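Local coordinates for protein NDP-rhamnosyltransferase (Saccharopolyspora spinosa, PDB 3TSA) that is a glycosyltransferase-family protein of the GT-B fold, built from two Rossmann-like domains, at residues V4-L9 against V32-P37; E89-N94 against G150-R155; S116-D121 against L136-H141; A214-R219 against G250-I255; F283-E288 against T303-P308. All blocks are in the same frame, centred on the assembly; numbering follows the deposited sequence.

Contact 1 of 5, residues V4-L9 against V32-P37; sequences VLVVPL and VLIAAP
Three backbone hydrogen bonds lace V4-L9 to V32-P37 in parallel register. Leu33 N donates to Val4 O at 3.0 Å, lying in the plane of that carbonyl. Leu33 O in turn receives Val6 N, and Val6 O receives Ala35 N at 2.9 Å, both donors arriving nearly along the C=O axis. Weaker CA-H...O contacts run from Val32 CA to Val4 O and from Leu5 CA to Leu33 O. The ladder stops at Pro8, which has no N-H to offer; its CD sits 3.4 Å from Ala35 O instead, and a water donates to both Ala35 O and Pro8 O where the strands part. These are neighbouring strands of the N-terminal Rossmann-like sheet, with helix 19-27 packed on the face carrying Val4 and Val32, and helix 82-113 on that of Leu5 and Leu33. Among the apolar contacts the tightest joins Val6 and Ile34, which lie side by side: the chi2 of -62° turns Ile34 CD1 onto Val6 CB at 3.6 Å. Val32 CG1 meets Val6 CG2 at 3.9 Å, while Pro8 crosses Ile34 nearly at right angles, CG to CG2. On the other face Leu5 holds CG anti to its backbone N (chi1 -176°), and CD1 comes down to 3.5 Å from Leu33 O and 4.2 Å from Ala35 CB. Leu33 also packs on Phe208 of the second subunit.

Contact 2 of 5, residues E89-N94 against G150-R155; sequences EQTASN and GPFSDR
Helices 89-94 and 151-155 run in the same general direction at 38° to each other, their axes approaching to 7.8 Å, with Gly150 as the N-cap of the second. The contact thus packs the start of helix 151-166 against the long helix 82-113 in the N-terminal Rossmann-like domain of this GT-B protein. Ala92 points toward the second helix. Its CB lies over one face of the Phe152 ring, 3.6 Å from CD2 and displaced toward the rim, a CH-pi contact; the same methyl also touches Phe152 O and Arg155 CB. Phe152 has CG anti to its backbone N, which lays the ring alongside helix 82-113, where Thr91 CG2 reaches its edge at CE2 and Trp88 packs nearby. One turn back, the Glu89 side chain crosses Pro151 at about a right angle, its CG 3.7 Å from Pro151 CB. The polar end is carried by Arg155. With CG anti to the backbone N (chi1 -176°), that atom rests 3.3 Å from Glu89 O, and a bend at chi2 (63°) then takes the guanidinium to Ser93. NH1 is left to a salt bridge with Glu158. Ser93 OG donates to Glu89 O from above the carbonyl plane, so that this oxygen accepts from both OG and N of Ser93. In the guanidinium plane the same OG receives two side-on bonds, from Arg155 NE at 2.8 Å and from NH2 at 3.2 Å.

Contact 3 of 5, residues S116-D121 against L136-H141; sequences SVLLVD and LPVVLH
Interlocked at oblique angles, the branched side chains of S116-D121 and L136-H141 pack in largely apolar rows on the two faces of a parallel strand pair. On one face Leu118 has CG anti to its carbonyl carbon and sets CD1 3.8 Å from Val138 CG2. Val138 turns its other branch, CG1, to Val120 CG2 at 3.9 Å, so a single valine sits between two partners. Leu140 CD2 then meets Val120 CB at 3.7 Å, and Leu136 closes the opposite end of the row, crossing Leu118 nearly at right angles. The strands are the two arms of a beta-alpha-beta unit whose helix is 125-133, in the N-terminal Rossmann-like sheet. Four backbone hydrogen bonds fix their register, the straightest running from Val139 N to Leu118 O at 2.8 Å. On the second face Val139 spreads both methyls, CG1 to Leu119 CD1 (4.0 Å) and CG2 to Val117 CG2, while Leu119 CD1 also reaches His141 CB. Leu21 of helix 19-27 packs on both Leu119 and His141. At the carboxyl end of its strand three hydrogen bonds hold the buried Asp121 carboxylate: OD2 pairs with His14 ND1 and accepts from Leu9 N, and OD1 accepts from Cys123 N, surroundings that would favour its ionised form.

Contact 4 of 5, residues A214-R219 against G250-I255; sequences ARTSAR and GVEAVI
Arg219 opens strand 219-224 by pairing with Val251, and its side chain starts beside Gly250 and then leaves the strand. Its N donates to Gly250 O at 2.9 Å and its O accepts from Glu252 N, both donors standing above the plane of the carbonyl they address; Val251 CA-H also points at Arg219 O. From there CB passes 3.7 Å from Gly250 O and CG comes closer to the same oxygen, 3.5 Å. Bends at chi2 and chi3 (-55° and -66°) then curl the chain away from strand 251-256. NE forms a salt bridge with Glu288, and NH1 donates to Leu354 O, so the tip serves other parts of the C-terminal domain. The pairing begins the parallel ladder between strands 219-224 and 251-256 of the C-terminal Rossmann-like sheet, and Gly250 enters it with a positive phi of 105°, which suits glycine. On the other side of the strand Ala218 CB rests against Glu252 CB at 3.7 Å. Glu252 runs out extended toward the loop, its OE1 lying 3.8 Å from Thr216 OG1, while OE2 makes a salt bridge with Arg220 NE. The loop is shaped from within: Thr216 OG1 accepts from Ala218 N in an ST turn, and Arg215 NE, with Thr216 O in its guanidinium plane, bonds that carbonyl at 2.9 Å. Beside a mere two cross-strand bonds, the charged ends of Arg219 and Glu252 thus each find a partner of opposite sign, which should tie the start of the strand pair electrostatically to its neighbours.

Contact 5 of 5, residues F283-E288 against T303-P308; sequences FLRTCE and TRLGIP
A Schellman motif at Gly306 ends helix 296-304, and the contact joins the turn it makes, between that helix and strand 309-311, to the loop before strand 289-292, within a beta-alpha-beta unit of the C-terminal domain. Leu305 faces the loop with both methyls. CD1 lies between Leu284 CB and Arg285 CG, 3.9 Å from each, while CD2 lies over one face of the Arg285 guanidinium, offset toward its rim, 3.4 Å from CZ. Arg285 reaches that position by running extended from CG to NE, crossing Leu305 at about a right angle. Ile307, beyond the glycine, presses CD1 against Cys287 O at 3.4 Å and sets CG2 over the backbone of Glu288, with Val290 packed on its side chain. Pro308 then brings CD to 3.6 Å from Glu288 O. Within the loop, Phe283 O takes both N and OG1 of Thr286, OG1 in the carbonyl plane. Leucine meets the cation over its flat face, and Arg285 NH2 forms a salt bridge with Glu31 of the second subunit; the face contact is consistent with the N-H rim being available to that partner.

The five contacts divide between the two Rossmann-like halves of the GT-B fold. Contacts 1 and 3, centres 10 Å apart, are consecutive pairings in one parallel sheet, where strands 3-7 and 117-121 are neighbours. Contact 2, about 20 Å from the centre of contact 3, encloses it along the chain: helix 82-113 leads into strand 117-121 and helix 151-166 follows strand 138-141. Contacts 4 and 5 come later in sequence, on the opposite side of the chain's centre, their centres 31 to 43 Å from the others. They lie 13 Å apart, centre to centre, and meet directly at the Arg219-Glu288 salt bridge. Contacts 1 and 3 thus touch through their shared sheet, contact 2 stands apart in the same domain, and contacts 4 and 5 touch in the other.

Contact 1 of 5, residues V4-L9 against V32-P37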
# COMPACT_ATOMS: atom_id res chain seq x y z
N VAL A 4 12.72 8.44 -4.17
CA VAL A 4 12.42 7.89 -5.48
C VAL A 4 11.19 8.55 -6.08
O VAL A 4 10.09 8.32 -5.56
CB VAL A 4 12.22 6.34 -5.40
CG1 VAL A 4 11.98 5.69 -6.86
CG2 VAL A 4 13.38 5.73 -4.62
N LEU A 5 11.37 9.23 -7.23
CA LEU A 5 10.21 9.78 -7.98
C LEU A 5 9.82 8.76 -9.03
O LEU A 5 10.71 8.41 -9.87
CB LEU A 5 10.55 11.12 -8.67
CG LEU A 5 9.42 11.87 -9.40
CD1 LEU A 5 8.25 12.19 -8.46
CD2 LEU A 5 9.95 13.20 -10.01
N VAL A 6 8.56 8.36 -9.01
CA VAL A 6 8.08 7.35 -9.89
C VAL A 6 7.31 8.03 -11.02
O VAL A 6 6.44 8.91 -10.77
CB VAL A 6 7.19 6.40 -9.12
CG1 VAL A 6 6.60 5.30 -10.05
CG2 VAL A 6 7.96 5.86 -7.93
N VAL A 7 7.66 7.68 -12.26
CA VAL A 7 7.13 8.36 -13.43
C VAL A 7 6.48 7.29 -14.30
O VAL A 7 7.16 6.63 -15.09
CB VAL A 7 8.26 9.00 -14.20
CG1 VAL A 7 7.76 9.78 -15.38
CG2 VAL A 7 9.08 9.91 -13.25
N PRO A 8 5.16 7.03 -14.08
CA PRO A 8 4.51 6.02 -14.86
C PRO A 8 3.80 6.65 -16.05
O PRO A 8 3.62 7.88 -16.09
CB PRO A 8 3.52 5.45 -13.87
CG PRO A 8 3.17 6.65 -12.98
CD PRO A 8 4.39 7.42 -12.88
N LEU A 9 3.43 5.82 -17.02
CA LEU A 9 2.49 6.24 -18.05
C LEU A 9 1.13 6.34 -17.40
O LEU A 9 0.87 5.65 -16.40
CB LEU A 9 2.36 5.14 -19.09
CG LEU A 9 3.12 5.13 -20.40
CD1 LEU A 9 2.45 4.00 -21.19
CD2 LEU A 9 3.14 6.45 -21.09
N VAL A 32 9.06 7.59 -1.32
CA VAL A 32 8.58 7.35 -2.70
C VAL A 32 7.47 8.33 -2.97
O VAL A 32 6.59 8.54 -2.11
CB VAL A 32 8.01 5.97 -2.77
CG1 VAL A 32 7.19 5.72 -4.08
CG2 VAL A 32 9.19 4.86 -2.47
N LEU A 33 7.48 8.94 -4.15
CA LEU A 33 6.39 9.81 -4.54
C LEU A 33 6.04 9.48 -6.00
O LEU A 33 6.96 9.38 -6.88
CB LEU A 33 6.87 11.28 -4.46
CG LEU A 33 5.86 12.44 -4.75
CD1 LEU A 33 4.70 12.47 -3.73
CD2 LEU A 33 6.50 13.85 -4.72
N ILE A 34 4.75 9.34 -6.29
CA ILE A 34 4.29 9.00 -7.64
C ILE A 34 3.86 10.28 -8.42
O ILE A 34 2.89 10.94 -8.00
CB ILE A 34 3.04 8.11 -7.55
CG1 ILE A 34 3.28 6.92 -6.61
CG2 ILE A 34 2.60 7.62 -8.97
CD1 ILE A 34 4.31 6.07 -7.06
N ALA A 35 4.52 10.64 -9.53
CA ALA A 35 4.02 11.80 -10.29
C ALA A 35 2.76 11.27 -11.05
O ALA A 35 2.87 10.32 -11.86
CB ALA A 35 5.13 12.28 -11.29
N ALA A 36 1.59 11.82 -10.76
CA ALA A 36 0.33 11.25 -11.19
C ALA A 36 -0.53 12.28 -11.88
O ALA A 36 -0.93 13.30 -11.27
CB ALA A 36 -0.43 10.69 -9.99
N PRO A 37 -0.83 12.04 -13.16
CA PRO A 37 -1.89 12.86 -13.71
C PRO A 37 -3.20 12.30 -13.14
O PRO A 37 -3.19 11.22 -12.51
CB PRO A 37 -1.80 12.60 -15.24
CG PRO A 37 -1.19 11.31 -15.39
CD PRO A 37 -0.39 10.98 -14.08
O HOH W 1 4.26 10.41 -14.26

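Contact 2 of 5, residues E89-N94 against G150-R155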
# COMPACT_ATOMS: atom_id res chain seq x y z
N GLU A 89 5.03 3.81 -33.95
CA GLU A 89 5.58 5.19 -34.15
C GLU A 89 4.62 6.29 -33.66
O GLU A 89 5.06 7.30 -33.03
CB GLU A 89 6.06 5.40 -35.62
CG GLU A 89 7.29 4.51 -35.96
CD GLU A 89 7.67 4.57 -37.43
OE1 GLU A 89 6.79 4.82 -38.29
OE2 GLU A 89 8.86 4.37 -37.71
N GLN A 90 3.31 6.09 -33.88
CA GLN A 90 2.30 7.09 -33.43
C GLN A 90 2.22 7.11 -31.90
O GLN A 90 2.13 8.19 -31.25
CB GLN A 90 0.95 6.83 -34.14
CG GLN A 90 -0.39 7.17 -33.40
CD GLN A 90 -1.55 6.06 -33.68
OE1 GLN A 90 -1.67 5.50 -34.81
NE2 GLN A 90 -2.35 5.75 -32.65
N THR A 91 2.31 5.93 -31.27
CA THR A 91 2.41 5.88 -29.83
C THR A 91 3.56 6.72 -29.31
O THR A 91 3.36 7.54 -28.38
CB THR A 91 2.57 4.41 -29.31
OG1 THR A 91 1.43 3.70 -29.77
CG2 THR A 91 2.52 4.40 -27.78
N ALA A 92 4.76 6.51 -29.88
CA ALA A 92 5.92 7.26 -29.44
C ALA A 92 5.71 8.76 -29.73
O ALA A 92 6.02 9.63 -28.89
CB ALA A 92 7.18 6.77 -30.11
N SER A 93 5.11 9.07 -30.88
CA SER A 93 4.90 10.48 -31.14
C SER A 93 4.01 11.14 -30.08
O SER A 93 4.34 12.24 -29.58
CB SER A 93 4.29 10.65 -32.51
OG SER A 93 5.27 10.37 -33.46
N ASN A 94 2.88 10.48 -29.77
CA ASN A 94 2.00 10.94 -28.70
C ASN A 94 2.72 11.13 -27.42
O ASN A 94 2.55 12.19 -26.81
CB ASN A 94 0.85 10.00 -28.45
CG ASN A 94 -0.01 9.84 -29.67
OD1 ASN A 94 0.15 10.60 -30.61
ND2 ASN A 94 -0.90 8.83 -29.68
N GLY A 150 11.08 -1.77 -31.65
CA GLY A 150 11.70 -1.16 -33.02
C GLY A 150 11.36 0.30 -33.36
O GLY A 150 12.04 1.32 -33.02
N PRO A 151 10.25 0.40 -34.00
CA PRO A 151 9.52 1.62 -34.34
C PRO A 151 9.33 2.59 -33.18
O PRO A 151 9.62 3.78 -33.34
CB PRO A 151 8.20 1.12 -34.90
CG PRO A 151 8.23 -0.37 -34.72
CD PRO A 151 9.61 -0.81 -34.51
N PHE A 152 8.94 2.10 -32.00
CA PHE A 152 8.70 3.01 -30.86
C PHE A 152 10.02 3.67 -30.41
O PHE A 152 10.10 4.91 -30.29
CB PHE A 152 7.98 2.29 -29.69
CG PHE A 152 7.77 3.18 -28.46
CD1 PHE A 152 8.85 3.39 -27.58
CD2 PHE A 152 6.54 3.78 -28.20
CE1 PHE A 152 8.71 4.20 -26.44
CE2 PHE A 152 6.39 4.62 -27.06
CZ PHE A 152 7.47 4.80 -26.19
N SER A 153 11.04 2.88 -30.17
CA SER A 153 12.23 3.44 -29.60
C SER A 153 12.92 4.35 -30.65
O SER A 153 13.48 5.42 -30.29
CB SER A 153 13.12 2.30 -29.19
OG SER A 153 14.40 2.81 -28.92
N ASP A 154 12.83 3.97 -31.92
CA ASP A 154 13.44 4.80 -32.98
C ASP A 154 12.75 6.15 -33.10
O ASP A 154 13.44 7.17 -33.34
CB ASP A 154 13.33 4.08 -34.32
CG ASP A 154 14.44 3.04 -34.51
OD1 ASP A 154 15.37 2.91 -33.66
OD2 ASP A 154 14.35 2.30 -35.51
N ARG A 155 11.42 6.17 -33.03
CA ARG A 155 10.66 7.44 -33.07
C ARG A 155 10.91 8.27 -31.85
O ARG A 155 11.04 9.50 -31.92
CB ARG A 155 9.17 7.11 -33.29
CG ARG A 155 8.22 8.31 -33.46
CD ARG A 155 8.61 9.11 -34.77
NE ARG A 155 7.68 10.22 -34.84
CZ ARG A 155 7.76 11.26 -35.67
NH1 ARG A 155 8.79 11.38 -36.52
NH2 ARG A 155 6.80 12.17 -35.62

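Contact 3 of 5, residues S116-D121 against L136-H141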
# COMPACT_ATOMS: atom_id res chain seq x y z
N SER A 116 16.38 11.48 -5.68
CA SER A 116 17.69 10.99 -6.04
C SER A 116 17.72 9.98 -7.15
O SER A 116 18.78 9.69 -7.69
CB SER A 116 18.46 10.47 -4.84
OG SER A 116 17.75 9.46 -4.21
N VAL A 117 16.56 9.45 -7.55
CA VAL A 117 16.60 8.43 -8.57
C VAL A 117 15.15 8.49 -9.13
O VAL A 117 14.19 8.86 -8.38
CB VAL A 117 16.94 7.04 -7.97
CG1 VAL A 117 15.96 6.65 -6.92
CG2 VAL A 117 17.04 5.95 -9.07
N LEU A 118 15.06 8.25 -10.43
CA LEU A 118 13.77 8.23 -11.13
C LEU A 118 13.47 6.77 -11.49
O LEU A 118 14.29 6.11 -12.14
CB LEU A 118 13.81 9.10 -12.37
CG LEU A 118 14.32 10.52 -12.20
CD1 LEU A 118 14.27 11.18 -13.68
CD2 LEU A 118 13.46 11.28 -11.16
N LEU A 119 12.29 6.28 -11.11
CA LEU A 119 11.84 4.95 -11.49
C LEU A 119 10.76 5.20 -12.54
O LEU A 119 9.71 5.77 -12.25
CB LEU A 119 11.25 4.27 -10.27
CG LEU A 119 10.69 2.88 -10.57
CD1 LEU A 119 11.76 1.93 -11.10
CD2 LEU A 119 10.09 2.30 -9.31
N VAL A 120 11.04 4.80 -13.78
CA VAL A 120 10.31 5.32 -14.91
C VAL A 120 9.74 4.19 -15.70
O VAL A 120 10.49 3.25 -16.04
CB VAL A 120 11.32 6.12 -15.77
CG1 VAL A 120 10.66 6.64 -17.07
CG2 VAL A 120 11.86 7.34 -14.92
N ASP A 121 8.42 4.22 -16.00
CA ASP A 121 7.87 3.23 -16.93
C ASP A 121 8.62 3.27 -18.28
O ASP A 121 8.93 4.34 -18.78
CB ASP A 121 6.39 3.62 -17.08
CG ASP A 121 5.60 2.85 -18.16
OD1 ASP A 121 6.08 2.29 -19.15
OD2 ASP A 121 4.35 2.95 -18.04
N LEU A 136 19.98 12.98 -13.22
CA LEU A 136 19.64 11.96 -12.21
C LEU A 136 19.57 10.61 -12.91
O LEU A 136 19.06 10.54 -14.05
CB LEU A 136 18.27 12.27 -11.61
CG LEU A 136 18.14 13.64 -10.92
CD1 LEU A 136 16.64 13.99 -10.84
CD2 LEU A 136 18.85 13.63 -9.58
N PRO A 137 19.97 9.55 -12.18
CA PRO A 137 19.88 8.13 -12.62
C PRO A 137 18.46 7.72 -12.87
O PRO A 137 17.55 8.11 -12.11
CB PRO A 137 20.54 7.38 -11.47
CG PRO A 137 20.38 8.24 -10.29
CD PRO A 137 20.41 9.65 -10.78
N VAL A 138 18.26 7.00 -13.97
CA VAL A 138 16.97 6.53 -14.38
C VAL A 138 17.01 5.02 -14.35
O VAL A 138 17.84 4.40 -15.02
CB VAL A 138 16.56 7.08 -15.77
CG1 VAL A 138 15.34 6.36 -16.30
CG2 VAL A 138 16.23 8.58 -15.65
N VAL A 139 16.07 4.44 -13.60
CA VAL A 139 15.89 2.99 -13.64
C VAL A 139 14.59 2.80 -14.38
O VAL A 139 13.50 3.26 -13.93
CB VAL A 139 15.79 2.41 -12.23
CG1 VAL A 139 15.42 0.89 -12.29
CG2 VAL A 139 17.16 2.54 -11.42
N LEU A 140 14.65 2.15 -15.54
CA LEU A 140 13.44 1.90 -16.31
C LEU A 140 12.74 0.65 -15.71
O LEU A 140 13.39 -0.28 -15.22
CB LEU A 140 13.74 1.64 -17.83
CG LEU A 140 14.02 2.89 -18.67
CD1 LEU A 140 13.91 2.47 -20.17
CD2 LEU A 140 13.08 4.06 -18.31
N HIS A 141 11.41 0.64 -15.78
CA HIS A 141 10.62 -0.52 -15.31
C HIS A 141 9.67 -1.05 -16.38
O HIS A 141 8.75 -0.35 -16.81
CB HIS A 141 9.80 -0.09 -14.07
CG HIS A 141 9.25 -1.24 -13.30
ND1 HIS A 141 8.10 -1.88 -13.68
CD2 HIS A 141 9.70 -1.89 -12.19
CE1 HIS A 141 7.85 -2.88 -12.84
NE2 HIS A 141 8.82 -2.92 -11.94

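Contact 4 of 5, residues A214-R219 against G250-I255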
# COMPACT_ATOMS: atom_id res chain seq x y z
N ALA A 214 -11.98 -22.56 -1.69
CA ALA A 214 -11.84 -23.91 -2.21
C ALA A 214 -12.57 -23.98 -3.55
O ALA A 214 -13.53 -23.24 -3.79
CB ALA A 214 -12.49 -24.88 -1.23
N ARG A 215 -12.10 -24.88 -4.41
CA ARG A 215 -12.90 -25.20 -5.59
C ARG A 215 -14.13 -26.08 -5.23
O ARG A 215 -14.36 -26.49 -4.07
CB ARG A 215 -12.04 -25.88 -6.66
CG ARG A 215 -11.58 -27.28 -6.24
CD ARG A 215 -11.09 -28.12 -7.45
NE ARG A 215 -12.21 -28.53 -8.32
CZ ARG A 215 -12.05 -29.18 -9.50
NH1 ARG A 215 -10.83 -29.52 -9.93
NH2 ARG A 215 -13.12 -29.51 -10.25
N THR A 216 -14.96 -26.32 -6.23
CA THR A 216 -16.18 -27.11 -6.04
C THR A 216 -16.06 -28.20 -7.10
O THR A 216 -15.01 -28.35 -7.75
CB THR A 216 -17.52 -26.31 -6.21
OG1 THR A 216 -17.73 -25.90 -7.57
CG2 THR A 216 -17.60 -25.03 -5.28
N SER A 217 -17.14 -28.93 -7.28
CA SER A 217 -17.15 -30.02 -8.28
C SER A 217 -17.04 -29.43 -9.70
O SER A 217 -16.59 -30.10 -10.64
CB SER A 217 -18.40 -30.87 -8.05
OG SER A 217 -19.52 -30.05 -7.96
N ALA A 218 -17.43 -28.17 -9.88
CA ALA A 218 -17.49 -27.60 -11.22
C ALA A 218 -16.09 -27.26 -11.70
O ALA A 218 -15.16 -27.20 -10.89
CB ALA A 218 -18.34 -26.32 -11.24
N ARG A 219 -15.97 -27.00 -13.00
CA ARG A 219 -14.64 -26.60 -13.60
C ARG A 219 -14.63 -25.07 -13.59
O ARG A 219 -15.36 -24.42 -14.40
CB ARG A 219 -14.64 -27.10 -15.06
CG ARG A 219 -15.10 -28.55 -15.20
CD ARG A 219 -14.20 -29.49 -14.24
NE ARG A 219 -12.79 -29.55 -14.67
CZ ARG A 219 -12.32 -30.15 -15.76
NH1 ARG A 219 -11.00 -30.18 -16.01
NH2 ARG A 219 -13.15 -30.77 -16.60
N GLY A 250 -20.01 -28.45 -17.51
CA GLY A 250 -19.09 -28.60 -16.40
C GLY A 250 -18.68 -27.26 -15.79
O GLY A 250 -18.33 -27.23 -14.63
N VAL A 251 -18.79 -26.17 -16.56
CA VAL A 251 -18.07 -24.93 -16.21
C VAL A 251 -18.85 -24.04 -15.28
O VAL A 251 -20.10 -23.90 -15.40
CB VAL A 251 -17.63 -24.10 -17.52
CG1 VAL A 251 -17.23 -22.64 -17.14
CG2 VAL A 251 -16.56 -24.83 -18.29
N GLU A 252 -18.15 -23.48 -14.29
CA GLU A 252 -18.62 -22.37 -13.51
C GLU A 252 -17.75 -21.17 -13.91
O GLU A 252 -16.59 -21.22 -13.70
CB GLU A 252 -18.34 -22.67 -12.03
CG GLU A 252 -18.82 -21.57 -11.17
CD GLU A 252 -18.71 -21.93 -9.71
OE1 GLU A 252 -19.43 -22.91 -9.29
OE2 GLU A 252 -17.91 -21.24 -9.01
N ALA A 253 -18.36 -20.10 -14.40
CA ALA A 253 -17.63 -18.88 -14.86
C ALA A 253 -17.54 -17.86 -13.74
O ALA A 253 -18.57 -17.52 -13.15
CB ALA A 253 -18.35 -18.28 -16.09
N VAL A 254 -16.34 -17.43 -13.31
CA VAL A 254 -16.26 -16.35 -12.31
C VAL A 254 -15.88 -15.12 -13.10
O VAL A 254 -14.82 -15.11 -13.73
CB VAL A 254 -15.20 -16.62 -11.16
CG1 VAL A 254 -14.99 -15.38 -10.26
CG2 VAL A 254 -15.61 -17.83 -10.31
N ILE A 255 -16.74 -14.10 -13.09
CA ILE A 255 -16.53 -12.96 -14.03
C ILE A 255 -16.03 -11.77 -13.24
O ILE A 255 -16.71 -11.26 -12.30
CB ILE A 255 -17.81 -12.59 -14.81
CG1 ILE A 255 -18.24 -13.72 -15.73
CG2 ILE A 255 -17.54 -11.44 -15.75
CD1 ILE A 255 -19.74 -13.72 -16.04

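Contact 5 of 5, residues F283-E288 against T303-P308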
# COMPACT_ATOMS: atom_id res chain seq x y z
N PHE A 283 -8.56 -15.51 -5.09
CA PHE A 283 -9.33 -16.72 -5.42
C PHE A 283 -8.82 -17.49 -6.63
O PHE A 283 -9.30 -18.59 -6.95
CB PHE A 283 -10.79 -16.36 -5.67
CG PHE A 283 -11.00 -15.50 -6.90
CD1 PHE A 283 -11.14 -16.06 -8.15
CD2 PHE A 283 -11.11 -14.12 -6.77
CE1 PHE A 283 -11.39 -15.25 -9.28
CE2 PHE A 283 -11.31 -13.32 -7.86
CZ PHE A 283 -11.43 -13.89 -9.15
N LEU A 284 -7.85 -16.93 -7.33
CA LEU A 284 -7.46 -17.56 -8.56
C LEU A 284 -6.90 -18.99 -8.40
O LEU A 284 -7.03 -19.82 -9.33
CB LEU A 284 -6.52 -16.63 -9.34
CG LEU A 284 -6.54 -16.81 -10.84
CD1 LEU A 284 -7.93 -16.71 -11.60
CD2 LEU A 284 -5.54 -15.84 -11.47
N ARG A 285 -6.29 -19.33 -7.27
CA ARG A 285 -5.81 -20.70 -7.10
C ARG A 285 -6.92 -21.77 -7.20
O ARG A 285 -6.65 -22.96 -7.44
CB ARG A 285 -5.12 -20.79 -5.74
CG ARG A 285 -3.82 -20.07 -5.75
CD ARG A 285 -3.31 -20.08 -4.26
NE ARG A 285 -2.09 -19.27 -4.03
CZ ARG A 285 -2.03 -17.93 -3.93
NH1 ARG A 285 -3.11 -17.17 -4.06
NH2 ARG A 285 -0.84 -17.30 -3.73
N THR A 286 -8.18 -21.37 -7.03
CA THR A 286 -9.25 -22.32 -7.16
C THR A 286 -9.77 -22.40 -8.60
O THR A 286 -10.83 -23.03 -8.83
CB THR A 286 -10.50 -21.93 -6.34
OG1 THR A 286 -11.07 -20.74 -6.89
CG2 THR A 286 -10.11 -21.66 -4.87
N CYS A 287 -9.08 -21.77 -9.53
CA CYS A 287 -9.59 -21.78 -10.97
C CYS A 287 -8.72 -22.64 -11.84
O CYS A 287 -7.46 -22.72 -11.58
CB CYS A 287 -9.53 -20.38 -11.52
SG CYS A 287 -10.71 -19.24 -10.71
N GLU A 288 -9.30 -23.27 -12.88
CA GLU A 288 -8.44 -24.13 -13.69
C GLU A 288 -8.02 -23.41 -15.01
O GLU A 288 -7.20 -23.94 -15.74
CB GLU A 288 -9.22 -25.40 -14.11
CG GLU A 288 -9.37 -26.37 -12.92
CD GLU A 288 -10.11 -27.60 -13.38
OE1 GLU A 288 -9.55 -28.35 -14.18
OE2 GLU A 288 -11.28 -27.75 -13.04
N THR A 303 -0.00 -16.68 -14.28
CA THR A 303 1.21 -17.46 -14.65
C THR A 303 1.98 -17.79 -13.34
O THR A 303 2.34 -18.96 -13.10
CB THR A 303 2.05 -16.65 -15.61
OG1 THR A 303 1.31 -16.60 -16.81
CG2 THR A 303 3.36 -17.40 -15.94
N ARG A 304 2.07 -16.79 -12.46
CA ARG A 304 2.70 -16.99 -11.11
C ARG A 304 2.10 -18.16 -10.33
O ARG A 304 2.81 -18.94 -9.65
CB ARG A 304 2.69 -15.65 -10.31
CG ARG A 304 3.18 -15.79 -8.89
CD ARG A 304 4.63 -16.29 -8.74
NE ARG A 304 4.95 -16.46 -7.32
CZ ARG A 304 4.71 -17.57 -6.61
NH1 ARG A 304 4.16 -18.64 -7.19
NH2 ARG A 304 5.03 -17.58 -5.31
N LEU A 305 0.78 -18.34 -10.44
CA LEU A 305 0.04 -19.32 -9.71
C LEU A 305 -0.10 -20.67 -10.48
O LEU A 305 -0.80 -21.59 -10.04
CB LEU A 305 -1.32 -18.70 -9.30
CG LEU A 305 -1.36 -17.56 -8.29
CD1 LEU A 305 -2.83 -17.12 -8.08
CD2 LEU A 305 -0.70 -18.11 -7.02
N GLY A 306 0.48 -20.75 -11.67
CA GLY A 306 0.53 -21.97 -12.51
C GLY A 306 -0.82 -22.25 -13.20
O GLY A 306 -1.12 -23.39 -13.50
N ILE A 307 -1.58 -21.19 -13.50
CA ILE A 307 -2.94 -21.31 -14.06
C ILE A 307 -2.87 -20.97 -15.58
O ILE A 307 -2.46 -19.88 -15.96
CB ILE A 307 -3.89 -20.36 -13.39
CG1 ILE A 307 -3.94 -20.47 -11.85
CG2 ILE A 307 -5.35 -20.59 -13.95
CD1 ILE A 307 -4.18 -21.87 -11.37
N PRO A 308 -3.26 -21.94 -16.42
CA PRO A 308 -3.18 -21.62 -17.85
C PRO A 308 -4.21 -20.58 -18.27
O PRO A 308 -5.19 -20.33 -17.58
CB PRO A 308 -3.43 -22.93 -18.56
CG PRO A 308 -4.13 -23.79 -17.61
CD PRO A 308 -3.73 -23.31 -16.17